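PDB 4G0O: protein argonaute 5 from Arabidopsis thaliana, which probably binds small RNAs to silence genes, its MID domain recognising the 5' nucleotide of the guide strand. Local coordinates for residues E30-M44 with L116-N129. Residues are numbered along the deposited sequence; the frame is centred on the assembly and turned at random.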
ATOM      1  N   GLU A  30       5.223   8.849   6.905  1.00 31.02           N
ATOM      2  CA  GLU A  30       6.536   9.083   6.320  1.00 35.60           C
ATOM      3  C   GLU A  30       6.818   8.068   5.206  1.00 37.37           C
ATOM      4  O   GLU A  30       7.234   8.446   4.103  1.00 33.19           O
ATOM      5  CB  GLU A  30       7.611   9.035   7.409  1.00 35.53           C
ATOM      6  CG  GLU A  30       9.017   8.712   6.909  1.00 37.42           C
ATOM      7  CD  GLU A  30       9.729   9.905   6.280  1.00 43.21           C
ATOM      8  OE1 GLU A  30       9.115  10.990   6.129  1.00 43.09           O
ATOM      9  OE2 GLU A  30      10.917   9.753   5.930  1.00 46.20           O
ATOM     10  N   PHE A  31       6.563   6.789   5.495  1.00 32.38           N
ATOM     11  CA  PHE A  31       6.763   5.715   4.520  1.00 30.97           C
ATOM     12  C   PHE A  31       5.915   5.879   3.261  1.00 31.81           C
ATOM     13  O   PHE A  31       6.395   5.680   2.155  1.00 32.77           O
ATOM     14  CB  PHE A  31       6.476   4.343   5.135  1.00 31.52           C
ATOM     15  CG  PHE A  31       6.403   3.243   4.123  1.00 28.65           C
ATOM     16  CD1 PHE A  31       5.179   2.743   3.706  1.00 26.44           C
ATOM     17  CD2 PHE A  31       7.558   2.729   3.565  1.00 28.93           C
ATOM     18  CE1 PHE A  31       5.102   1.741   2.763  1.00 29.66           C
ATOM     19  CE2 PHE A  31       7.495   1.726   2.617  1.00 30.59           C
ATOM     20  CZ  PHE A  31       6.265   1.225   2.216  1.00 33.24           C
ATOM     21  N   CYS A  32       4.650   6.233   3.427  1.00 28.50           N
ATOM     22  CA  CYS A  32       3.796   6.442   2.269  1.00 29.69           C
ATOM     23  C   CYS A  32       4.221   7.696   1.517  1.00 34.06           C
ATOM     24  O   CYS A  32       4.069   7.772   0.300  1.00 31.55           O
ATOM     25  CB  CYS A  32       2.323   6.528   2.669  1.00 26.89           C
ATOM     26  SG  CYS A  32       1.591   4.950   3.164  1.00 24.32           S
ATOM     27  N   LYS A  33       4.757   8.680   2.235  1.00 33.56           N
ATOM     28  CA  LYS A  33       5.156   9.922   1.581  1.00 35.29           C
ATOM     29  C   LYS A  33       6.313   9.659   0.619  1.00 31.47           C
ATOM     30  O   LYS A  33       6.302  10.127  -0.520  1.00 35.59           O
ATOM     31  CB  LYS A  33       5.522  11.005   2.598  1.00 35.42           C
ATOM     32  CG  LYS A  33       6.039  12.294   1.952  1.00 42.25           C
ATOM     33  CD  LYS A  33       6.101  13.461   2.940  1.00 46.58           C
ATOM     34  CE  LYS A  33       4.758  14.186   3.072  1.00 50.27           C
ATOM     35  NZ  LYS A  33       3.758  13.455   3.913  1.00 50.48           N
ATOM     36  N   GLN A  34       7.294   8.891   1.076  1.00 30.74           N
ATOM     37  CA  GLN A  34       8.436   8.532   0.243  1.00 34.32           C
ATOM     38  C   GLN A  34       8.077   7.531  -0.861  1.00 34.83           C
ATOM     39  O   GLN A  34       8.547   7.662  -1.995  1.00 37.04           O
ATOM     40  CB  GLN A  34       9.601   8.005   1.098  1.00 30.87           C
ATOM     41  CG  GLN A  34      10.356   9.087   1.860  1.00 34.23           C
ATOM     42  CD  GLN A  34      11.434   8.527   2.792  1.00 34.56           C
ATOM     43  OE1 GLN A  34      12.087   7.517   2.496  1.00 30.98           O
ATOM     44  NE2 GLN A  34      11.620   9.192   3.925  1.00 33.76           N
ATOM     45  N   LEU A  35       7.244   6.541  -0.533  1.00 36.38           N
ATOM     46  CA  LEU A  35       6.867   5.495  -1.489  1.00 31.47           C
ATOM     47  C   LEU A  35       6.198   6.127  -2.703  1.00 30.29           C
ATOM     48  O   LEU A  35       6.565   5.843  -3.844  1.00 32.43           O
ATOM     49  CB  LEU A  35       5.927   4.483  -0.839  1.00 31.60           C
ATOM     50  CG  LEU A  35       6.083   3.000  -1.202  1.00 32.19           C
ATOM     51  CD1 LEU A  35       4.806   2.288  -0.902  1.00 24.64           C
ATOM     52  CD2 LEU A  35       6.520   2.750  -2.655  1.00 30.93           C
ATOM     53  N   ILE A  36       5.239   7.014  -2.446  1.00 32.17           N
ATOM     54  CA  ILE A  36       4.552   7.741  -3.509  1.00 30.21           C
ATOM     55  C   ILE A  36       5.505   8.606  -4.344  1.00 34.92           C
ATOM     56  O   ILE A  36       5.369   8.666  -5.566  1.00 32.61           O
ATOM     57  CB  ILE A  36       3.392   8.561  -2.944  1.00 36.21           C
ATOM     58  CG1 ILE A  36       2.188   7.646  -2.748  1.00 31.69           C
ATOM     59  CG2 ILE A  36       3.009   9.716  -3.868  1.00 29.05           C
ATOM     60  CD1 ILE A  36       1.158   8.211  -1.812  1.00 32.93           C
ATOM     61  N   GLY A  37       6.478   9.237  -3.685  1.00 33.24           N
ATOM     62  CA  GLY A  37       7.508   9.994  -4.374  1.00 32.30           C
ATOM     63  C   GLY A  37       8.319   9.101  -5.296  1.00 33.41           C
ATOM     64  O   GLY A  37       8.706   9.504  -6.388  1.00 32.56           O
ATOM     65  N   MET A  38       8.565   7.874  -4.846  1.00 35.26           N
ATOM     66  CA  MET A  38       9.250   6.863  -5.649  1.00 32.11           C
ATOM     67  C   MET A  38       8.359   6.346  -6.798  1.00 35.08           C
ATOM     68  O   MET A  38       8.823   6.203  -7.929  1.00 36.93           O
ATOM     69  CB  MET A  38       9.733   5.716  -4.745  1.00 31.19           C
ATOM     70  CG  MET A  38      10.431   4.573  -5.463  1.00 31.41           C
ATOM     71  SD  MET A  38      11.880   5.054  -6.450  1.00 31.91           S
ATOM     72  CE  MET A  38      13.097   5.429  -5.168  1.00 27.92           C
ATOM     73  N   CYS A  39       7.082   6.074  -6.520  1.00 37.91           N
ATOM     74  CA  CYS A  39       6.144   5.737  -7.590  1.00 33.92           C
ATOM     75  C   CYS A  39       6.141   6.850  -8.635  1.00 33.18           C
ATOM     76  O   CYS A  39       6.203   6.594  -9.836  1.00 32.98           O
ATOM     77  CB  CYS A  39       4.719   5.548  -7.046  1.00 27.79           C
ATOM     78  SG  CYS A  39       4.419   4.001  -6.099  1.00 26.75           S
ATOM     79  N   VAL A  40       6.071   8.095  -8.170  1.00 33.59           N
ATOM     80  CA  VAL A  40       5.932   9.225  -9.081  1.00 34.00           C
ATOM     81  C   VAL A  40       7.196   9.487  -9.906  1.00 33.48           C
ATOM     82  O   VAL A  40       7.118   9.704 -11.113  1.00 32.42           O
ATOM     83  CB  VAL A  40       5.453  10.496  -8.355  1.00 34.86           C
ATOM     84  CG1 VAL A  40       5.793  11.746  -9.165  1.00 31.22           C
ATOM     85  CG2 VAL A  40       3.941  10.401  -8.109  1.00 30.96           C
ATOM     86  N   SER A  41       8.361   9.428  -9.268  1.00 34.46           N
ATOM     87  CA  SER A  41       9.615   9.600 -10.009  1.00 36.33           C
ATOM     88  C   SER A  41       9.751   8.572 -11.131  1.00 34.03           C
ATOM     89  O   SER A  41      10.409   8.836 -12.135  1.00 34.47           O
ATOM     90  CB  SER A  41      10.827   9.495  -9.082  1.00 34.15           C
ATOM     91  OG  SER A  41      10.851   8.230  -8.437  1.00 37.87           O
ATOM     92  N   LYS A  42       9.126   7.406 -10.967  1.00 35.89           N
ATOM     93  CA  LYS A  42       9.266   6.338 -11.960  1.00 30.11           C
ATOM     94  C   LYS A  42       8.211   6.388 -13.067  1.00 31.03           C
ATOM     95  O   LYS A  42       8.329   5.670 -14.060  1.00 26.18           O
ATOM     96  CB  LYS A  42       9.312   4.959 -11.302  1.00 35.35           C
ATOM     97  CG  LYS A  42      10.517   4.759 -10.380  1.00 38.58           C
ATOM     98  CD  LYS A  42      10.705   3.297  -9.985  1.00 37.76           C
ATOM     99  CE  LYS A  42      11.898   2.668 -10.719  1.00 43.81           C
ATOM    100  NZ  LYS A  42      11.594   2.325 -12.134  1.00 31.70           N
ATOM    101  N   GLY A  43       7.196   7.238 -12.907  1.00 30.32           N
ATOM    102  CA  GLY A  43       6.257   7.488 -13.989  1.00 27.66           C
ATOM    103  C   GLY A  43       4.786   7.491 -13.621  1.00 28.67           C
ATOM    104  O   GLY A  43       3.940   7.815 -14.460  1.00 29.85           O
ATOM    105  N   MET A  44       4.464   7.131 -12.383  1.00 28.79           N
ATOM    106  CA  MET A  44       3.064   7.125 -11.946  1.00 32.94           C
ATOM    107  C   MET A  44       2.611   8.527 -11.607  1.00 33.28           C
ATOM    108  O   MET A  44       3.438   9.441 -11.480  1.00 32.17           O
ATOM    109  CB  MET A  44       2.861   6.231 -10.724  1.00 30.25           C
ATOM    110  CG  MET A  44       3.111   4.764 -10.990  1.00 26.83           C
ATOM    111  SD  MET A  44       2.596   3.762  -9.592  1.00 26.82           S
ATOM    112  CE  MET A  44       0.816   3.697  -9.879  1.00 28.25           C
ATOM    113  N   LEU A 116      12.952   1.962   5.538  1.00 31.07           N
ATOM    114  CA  LEU A 116      12.819   2.977   4.487  1.00 33.15           C
ATOM    115  C   LEU A 116      13.946   2.849   3.446  1.00 30.20           C
ATOM    116  O   LEU A 116      14.541   3.848   3.016  1.00 26.50           O
ATOM    117  CB  LEU A 116      12.776   4.387   5.080  1.00 28.20           C
ATOM    118  CG  LEU A 116      11.515   4.787   5.856  1.00 29.40           C
ATOM    119  CD1 LEU A 116      11.728   6.102   6.586  1.00 26.18           C
ATOM    120  CD2 LEU A 116      10.301   4.891   4.923  1.00 27.35           C
ATOM    121  N   ASN A 117      14.251   1.609   3.074  1.00 29.81           N
ATOM    122  CA  ASN A 117      15.250   1.359   2.052  1.00 30.37           C
ATOM    123  C   ASN A 117      14.700   1.786   0.696  1.00 33.32           C
ATOM    124  O   ASN A 117      13.586   1.420   0.320  1.00 30.52           O
ATOM    125  CB  ASN A 117      15.684  -0.111   2.040  1.00 32.81           C
ATOM    126  CG  ASN A 117      17.060  -0.298   1.402  1.00 33.90           C
ATOM    127  OD1 ASN A 117      17.442   0.455   0.511  1.00 38.44           O
ATOM    128  ND2 ASN A 117      17.815  -1.279   1.876  1.00 31.62           N
ATOM    129  N   LYS A 118      15.464   2.585  -0.032  1.00 29.44           N
ATOM    130  CA  LYS A 118      14.942   3.136  -1.271  1.00 32.80           C
ATOM    131  C   LYS A 118      14.853   2.116  -2.413  1.00 34.35           C
ATOM    132  O   LYS A 118      14.071   2.305  -3.359  1.00 34.54           O
ATOM    133  CB  LYS A 118      15.719   4.388  -1.679  1.00 34.75           C
ATOM    134  CG  LYS A 118      14.874   5.639  -1.578  1.00 33.11           C
ATOM    135  CD  LYS A 118      15.696   6.848  -1.164  1.00 39.31           C
ATOM    136  CE  LYS A 118      16.588   7.329  -2.271  1.00 32.51           C
ATOM    137  NZ  LYS A 118      17.291   8.578  -1.816  1.00 45.86           N
ATOM    138  N   GLN A 119      15.630   1.038  -2.319  1.00 30.78           N
ATOM    139  CA  GLN A 119      15.532  -0.049  -3.287  1.00 35.56           C
ATOM    140  C   GLN A 119      14.319  -0.940  -2.998  1.00 36.71           C
ATOM    141  O   GLN A 119      13.753  -1.566  -3.904  1.00 32.77           O
ATOM    142  CB  GLN A 119      16.810  -0.889  -3.309  1.00 36.45           C
ATOM    143  CG  GLN A 119      16.760  -2.090  -4.256  1.00 45.76           C
ATOM    144  CD  GLN A 119      16.641  -1.698  -5.741  1.00 53.19           C
ATOM    145  OE1 GLN A 119      15.590  -1.230  -6.201  1.00 48.04           O
ATOM    146  NE2 GLN A 119      17.719  -1.906  -6.493  1.00 48.16           N
ATOM    147  N   TYR A 120      13.922  -1.001  -1.731  1.00 34.57           N
ATOM    148  CA  TYR A 120      12.715  -1.732  -1.359  1.00 30.86           C
ATOM    149  C   TYR A 120      11.504  -1.003  -1.929  1.00 30.12           C
ATOM    150  O   TYR A 120      10.610  -1.613  -2.525  1.00 27.83           O
ATOM    151  CB  TYR A 120      12.615  -1.851   0.163  1.00 31.90           C
ATOM    152  CG  TYR A 120      11.277  -2.333   0.689  1.00 31.27           C
ATOM    153  CD1 TYR A 120      10.907  -3.664   0.586  1.00 31.98           C
ATOM    154  CD2 TYR A 120      10.404  -1.460   1.331  1.00 33.74           C
ATOM    155  CE1 TYR A 120       9.681  -4.118   1.098  1.00 35.87           C
ATOM    156  CE2 TYR A 120       9.180  -1.897   1.840  1.00 32.44           C
ATOM    157  CZ  TYR A 120       8.823  -3.232   1.720  1.00 34.56           C
ATOM    158  OH  TYR A 120       7.610  -3.679   2.223  1.00 33.28           O
ATOM    159  N   MET A 121      11.499   0.314  -1.768  1.00 29.37           N
ATOM    160  CA  MET A 121      10.423   1.143  -2.284  1.00 28.38           C
ATOM    161  C   MET A 121      10.410   1.220  -3.814  1.00 32.66           C
ATOM    162  O   MET A 121       9.352   1.409  -4.427  1.00 25.91           O
ATOM    163  CB  MET A 121      10.488   2.525  -1.649  1.00 28.12           C
ATOM    164  CG  MET A 121      10.283   2.466  -0.120  1.00 31.94           C
ATOM    165  SD  MET A 121      10.672   4.036   0.652  1.00 39.29           S
ATOM    166  CE  MET A 121       9.073   4.569   1.133  1.00 35.98           C
ATOM    167  N   GLU A 122      11.578   1.078  -4.433  1.00 28.92           N
ATOM    168  CA  GLU A 122      11.622   0.935  -5.884  1.00 33.36           C
ATOM    169  C   GLU A 122      10.843  -0.319  -6.294  1.00 28.72           C
ATOM    170  O   GLU A 122       9.941  -0.252  -7.124  1.00 24.50           O
ATOM    171  CB  GLU A 122      13.069   0.874  -6.387  1.00 31.02           C
ATOM    172  CG  GLU A 122      13.179   0.764  -7.900  1.00 40.66           C
ATOM    173  CD  GLU A 122      14.566   1.116  -8.438  1.00 44.20           C
ATOM    174  OE1 GLU A 122      15.370   1.746  -7.703  1.00 43.20           O
ATOM    175  OE2 GLU A 122      14.839   0.757  -9.603  1.00 44.78           O
ATOM    176  N   ASN A 123      11.182  -1.450  -5.675  1.00 31.50           N
ATOM    177  CA  ASN A 123      10.469  -2.719  -5.882  1.00 32.84           C
ATOM    178  C   ASN A 123       8.957  -2.648  -5.647  1.00 28.51           C
ATOM    179  O   ASN A 123       8.169  -3.093  -6.480  1.00 31.17           O
ATOM    180  CB  ASN A 123      11.058  -3.813  -4.987  1.00 32.71           C
ATOM    181  CG  ASN A 123      12.410  -4.274  -5.455  1.00 45.17           C
ATOM    182  OD1 ASN A 123      12.514  -5.003  -6.442  1.00 56.14           O
ATOM    183  ND2 ASN A 123      13.461  -3.866  -4.747  1.00 45.23           N
ATOM    184  N   VAL A 124       8.564  -2.107  -4.503  1.00 25.02           N
ATOM    185  CA  VAL A 124       7.151  -1.916  -4.185  1.00 25.94           C
ATOM    186  C   VAL A 124       6.459  -1.015  -5.201  1.00 25.13           C
ATOM    187  O   VAL A 124       5.355  -1.321  -5.658  1.00 28.54           O
ATOM    188  CB  VAL A 124       6.985  -1.346  -2.763  1.00 26.14           C
ATOM    189  CG1 VAL A 124       5.532  -0.931  -2.488  1.00 22.56           C
ATOM    190  CG2 VAL A 124       7.481  -2.363  -1.749  1.00 26.80           C
ATOM    191  N   ALA A 125       7.102   0.089  -5.561  1.00 26.62           N
ATOM    192  CA  ALA A 125       6.532   1.017  -6.543  1.00 28.23           C
ATOM    193  C   ALA A 125       6.175   0.327  -7.867  1.00 21.53           C
ATOM    194  O   ALA A 125       5.112   0.557  -8.427  1.00 24.72           O
ATOM    195  CB  ALA A 125       7.481   2.192  -6.790  1.00 24.38           C
ATOM    196  N   LEU A 126       7.051  -0.538  -8.352  1.00 27.44           N
ATOM    197  CA  LEU A 126       6.793  -1.231  -9.615  1.00 22.58           C
ATOM    198  C   LEU A 126       5.669  -2.253  -9.437  1.00 26.13           C
ATOM    199  O   LEU A 126       4.847  -2.439 -10.339  1.00 23.94           O
ATOM    200  CB  LEU A 126       8.056  -1.930 -10.104  1.00 25.56           C
ATOM    201  CG  LEU A 126       9.180  -1.023 -10.612  1.00 28.47           C
ATOM    202  CD1 LEU A 126      10.513  -1.773 -10.588  1.00 25.29           C
ATOM    203  CD2 LEU A 126       8.856  -0.527 -12.019  1.00 26.37           C
ATOM    204  N   LYS A 127       5.646  -2.910  -8.275  1.00 22.43           N
ATOM    205  CA  LYS A 127       4.557  -3.823  -7.927  1.00 25.52           C
ATOM    206  C   LYS A 127       3.238  -3.068  -7.899  1.00 24.39           C
ATOM    207  O   LYS A 127       2.248  -3.535  -8.432  1.00 25.82           O
ATOM    208  CB  LYS A 127       4.810  -4.487  -6.572  1.00 30.09           C
ATOM    209  CG  LYS A 127       6.062  -5.374  -6.513  1.00 29.96           C
ATOM    210  CD  LYS A 127       6.372  -5.728  -5.064  1.00 31.38           C
ATOM    211  CE  LYS A 127       7.535  -6.705  -4.937  1.00 37.09           C
ATOM    212  NZ  LYS A 127       7.819  -7.019  -3.494  1.00 44.37           N
ATOM    213  N   ILE A 128       3.239  -1.886  -7.287  1.00 23.05           N
ATOM    214  CA  ILE A 128       2.042  -1.048  -7.250  1.00 24.44           C
ATOM    215  C   ILE A 128       1.586  -0.589  -8.639  1.00 23.89           C
ATOM    216  O   ILE A 128       0.397  -0.525  -8.897  1.00 28.74           O
ATOM    217  CB  ILE A 128       2.236   0.167  -6.299  1.00 27.24           C
ATOM    218  CG1 ILE A 128       2.092  -0.267  -4.836  1.00 21.97           C
ATOM    219  CG2 ILE A 128       1.236   1.271  -6.594  1.00 28.04           C
ATOM    220  CD1 ILE A 128       2.623   0.763  -3.868  1.00 25.65           C
ATOM    221  N   ASN A 129       2.525  -0.280  -9.534  1.00 26.59           N
ATOM    222  CA  ASN A 129       2.165   0.160 -10.893  1.00 25.96           C
ATOM    223  C   ASN A 129       1.381  -0.885 -11.675  1.00 24.40           C
ATOM    224  O   ASN A 129       0.378  -0.567 -12.293  1.00 31.49           O
ATOM    225  CB  ASN A 129       3.400   0.577 -11.703  1.00 24.22           C
ATOM    226  CG  ASN A 129       3.035   1.189 -13.053  1.00 25.67           C
ATOM    227  OD1 ASN A 129       2.152   2.031 -13.140  1.00 30.16           O
ATOM    228  ND2 ASN A 129       3.708   0.748 -14.113  1.00 22.52           N
TER
HETATM  229  O   HOH W   1      14.957   6.847   2.723  1.00 32.00           O
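Leu-35 and Met-121 show how two helices can interlock by reciprocal knobs-into-holes packing. Helices 30-42 and 118-129 cross at -65° with axes 8.8 Å apart, and their backbones come nearest at Cys-39 and Ala-125, where the SG of Cys-39 rests 3.6 Å from the CB of Ala-125. Met-121 fills the hole formed by Phe-31, Gln-34, Leu-35 and Met-38; with CG beside its own backbone N (chi1 -63°) and a bend at chi3, its methyl CE lies 3.4 Å from Phe-31 CD2, while its sulfur makes an oblique Met-aromatic contact with that ring. Leu-116 CD2 meets the same ring at its edge, in plane. In return, Leu-35 enters the hole among Met-121, Val-124, Ala-125 and Ile-128, its CD1 3.7 Å from Val-124 CG1 and tip to tip with Ile-128 CD1. Replacing Leu-35 by an alanine is likely to open a gap between the helices and cost Val-124 CG1 and Ile-128 CD1 the methyl they pack on. Past the Schellman turn at Gly-43, Met-44 is buried against Asn-129, whose amide bonds to Ala-9, Asn-7 and Asn-136.

Toward solvent the contact is looser. A water donates to both Gln-34 OE1 and Leu-116 O, linking the first helix to the turn before the second. Lys-42 lays its CE 3.6 Å from Glu-122 CG, but its NZ stays 4.4 Å from Glu-122 OE2, beyond a salt bridge, and bonds instead to Lys-3 O. The first helix packs on strand 7-18 and the second on strand 105-108 of the MID domain's parallel sheet; cohesion between them rests on apolar shape-matching, with direct polar bonding between the two segments absent.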